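PDB 2R1J: repressor protein C2 from Enterobacteria phage P22, which binds the phage OR and OL operators through a helix-turn-helix domain and blocks transcription of the lytic genes, keeping the prophage dormant in its host's chromosome. Local coordinates for a contact of chain A with DNA. Coordinates in Å, arbitrary orientation; residue numbers count along the deposited sequence, not the author numbering.

A contact of chain A with DNA. Residues 38, 43-46, 49. With nucleotides of chain B.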
loop_
_atom_site.group_PDB
_atom_site.type_symbol
_atom_site.label_atom_id
_atom_site.label_comp_id
_atom_site.label_asym_id
_atom_site.label_seq_id
_atom_site.Cartn_x
_atom_site.Cartn_y
_atom_site.Cartn_z
ATOM N N TRP A 38 2.036 -13.810 -0.624
ATOM C CA TRP A 38 1.720 -12.803 -1.622
ATOM C C TRP A 38 1.824 -13.395 -3.027
ATOM O O TRP A 38 0.972 -13.132 -3.881
ATOM C CB TRP A 38 2.672 -11.611 -1.556
ATOM C CG TRP A 38 2.632 -10.901 -0.239
ATOM C CD1 TRP A 38 1.637 -10.974 0.708
ATOM C CD2 TRP A 38 3.630 -10.038 0.281
ATOM N NE1 TRP A 38 1.977 -10.204 1.806
ATOM C CE2 TRP A 38 3.196 -9.616 1.571
ATOM C CE3 TRP A 38 4.853 -9.575 -0.208
ATOM C CZ2 TRP A 38 3.953 -8.758 2.374
ATOM C CZ3 TRP A 38 5.617 -8.721 0.589
ATOM C CH2 TRP A 38 5.165 -8.317 1.871
ATOM N N THR A 43 -2.712 -13.891 0.334
ATOM C CA THR A 43 -2.952 -12.586 0.960
ATOM C C THR A 43 -2.330 -11.533 0.040
ATOM O O THR A 43 -1.697 -11.876 -0.965
ATOM C CB THR A 43 -2.231 -12.467 2.315
ATOM O OG1 THR A 43 -0.820 -12.678 2.124
ATOM C CG2 THR A 43 -2.773 -13.495 3.308
ATOM N N GLU A 44 -2.535 -10.262 0.363
ATOM C CA GLU A 44 -1.946 -9.143 -0.378
ATOM C C GLU A 44 -1.174 -8.312 0.648
ATOM O O GLU A 44 -1.544 -8.253 1.830
ATOM C CB GLU A 44 -3.006 -8.270 -1.027
ATOM C CG GLU A 44 -3.597 -8.914 -2.257
ATOM C CD GLU A 44 -4.596 -8.043 -3.000
ATOM O OE1 GLU A 44 -4.712 -6.827 -2.721
ATOM O OE2 GLU A 44 -5.272 -8.591 -3.895
ATOM N N PRO A 45 -0.085 -7.665 0.219
ATOM C CA PRO A 45 0.688 -6.866 1.164
ATOM C C PRO A 45 -0.082 -5.654 1.688
ATOM O O PRO A 45 -0.871 -5.050 0.954
ATOM C CB PRO A 45 1.912 -6.438 0.354
ATOM C CG PRO A 45 1.412 -6.446 -1.072
ATOM C CD PRO A 45 0.475 -7.612 -1.148
ATOM N N ASN A 46 0.189 -5.309 2.943
ATOM C CA ASN A 46 -0.468 -4.152 3.526
ATOM C C ASN A 46 0.195 -2.879 2.960
ATOM O O ASN A 46 1.071 -2.956 2.105
ATOM C CB ASN A 46 -0.433 -4.219 5.073
ATOM C CG ASN A 46 0.948 -4.043 5.662
ATOM O OD1 ASN A 46 1.847 -3.494 5.023
ATOM N ND2 ASN A 46 1.119 -4.484 6.899
ATOM N N ASN A 49 4.048 -2.501 3.577
ATOM C CA ASN A 49 4.744 -3.590 2.925
ATOM C C ASN A 49 4.674 -3.508 1.397
ATOM O O ASN A 49 5.651 -3.870 0.720
ATOM C CB ASN A 49 4.228 -4.931 3.436
ATOM C CG ASN A 49 4.655 -5.210 4.874
ATOM O OD1 ASN A 49 5.642 -4.635 5.376
ATOM N ND2 ASN A 49 3.933 -6.098 5.550
ATOM P P DT B 12 -5.214 -9.101 2.783
ATOM O OP1 DT B 12 -5.106 -7.792 2.109
ATOM O OP2 DT B 12 -5.175 -10.348 1.997
ATOM O "O5'" DT B 12 -4.161 -9.196 3.962
ATOM C "C5'" DT B 12 -3.896 -8.042 4.752
ATOM C "C4'" DT B 12 -2.868 -8.342 5.811
ATOM O "O4'" DT B 12 -3.408 -9.292 6.776
ATOM C "C3'" DT B 12 -1.574 -8.962 5.273
ATOM O "O3'" DT B 12 -0.488 -8.098 5.627
ATOM C "C2'" DT B 12 -1.514 -10.330 5.936
ATOM C "C1'" DT B 12 -2.379 -10.169 7.179
ATOM N N1 DT B 12 -3.021 -11.404 7.674
ATOM C C2 DT B 12 -2.850 -11.720 9.000
ATOM O O2 DT B 12 -2.154 -11.078 9.760
ATOM N N3 DT B 12 -3.536 -12.827 9.416
ATOM C C4 DT B 12 -4.356 -13.616 8.688
ATOM O O4 DT B 12 -4.979 -14.532 9.248
ATOM C C5 DT B 12 -4.452 -13.280 7.285
ATOM C C7 DT B 12 -5.259 -14.154 6.382
ATOM C C6 DT B 12 -3.795 -12.193 6.847
ATOM P P DC B 13 1.014 -8.402 5.115
ATOM O OP1 DC B 13 1.573 -7.199 4.500
ATOM O OP2 DC B 13 1.145 -9.720 4.454
ATOM O "O5'" DC B 13 1.763 -8.520 6.500
ATOM C "C5'" DC B 13 2.608 -9.620 6.792
ATOM C "C4'" DC B 13 2.498 -9.954 8.260
ATOM O "O4'" DC B 13 1.181 -10.539 8.476
ATOM C "C3'" DC B 13 3.490 -11.045 8.663
ATOM O "O3'" DC B 13 4.661 -10.538 9.259
ATOM C "C2'" DC B 13 2.727 -11.936 9.627
ATOM C "C1'" DC B 13 1.259 -11.560 9.471
ATOM N N1 DC B 13 0.486 -12.732 9.004
ATOM C C2 DC B 13 0.009 -13.633 9.961
ATOM O O2 DC B 13 0.332 -13.461 11.126
ATOM N N3 DC B 13 -0.758 -14.676 9.580
ATOM C C4 DC B 13 -1.029 -14.872 8.288
ATOM N N4 DC B 13 -1.830 -15.902 7.960
ATOM C C5 DC B 13 -0.507 -14.009 7.276
ATOM C C6 DC B 13 0.228 -12.948 7.677
HETATM O O HOH W 1 -3.547 -5.655 1.560
HETATM O O HOH W 2 0.585 -12.381 4.415
#
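CG of Trp38 lies anti to its carbonyl carbon (chi1 -61°), and this sends the indole edge-on toward the backbone of chain B. CG of Asn49 takes the same position (chi1 -71°), while Asn46 holds its CG in the crowded place between N and carbonyl carbon (chi1 69°). The Trp38 and Asn49 side chains converge on the phosphate of DC13, joined there by the backbone N of Asn46. Trp38 NE1 gives its hydrogen to OP2 of DC13 at 2.8 Å, with the oxygen almost in the ring plane; CB of Pro45 packs over one indole face, toward the rim, and may help fix the ring's tilt. The other oxygen, OP1 of DC13, is gripped twice: by the backbone N of Asn46 at 2.8 Å, and by Asn49 ND2, also at 2.8 Å, in a nearly straight bond within the amide plane. The Asn46 side chain lies beside the same oxygen, but its polar bond is to the protein: Asn46 OD1 takes the backbone N of Asn49 at 2.8 Å almost along the C=O axis, which caps the start of helix 47-56. That helix start may add a favourable field at the phosphate. One nucleotide back, Glu44 N reaches OP2 of DT12 at 3.1 Å, and the methyl CG2 of Thr43 rests 3.9 Å from C6 of the DT12 base. Water 2 links Thr43 OG1 to OP2 of DC13; water 1 joins Pro45 O to OP1 of DT12. Clamping two successive phosphates, this patch of the N-terminal DNA-binding domain holds the repressor on the operator backbone and should help set how the helix-turn-helix meets the bases.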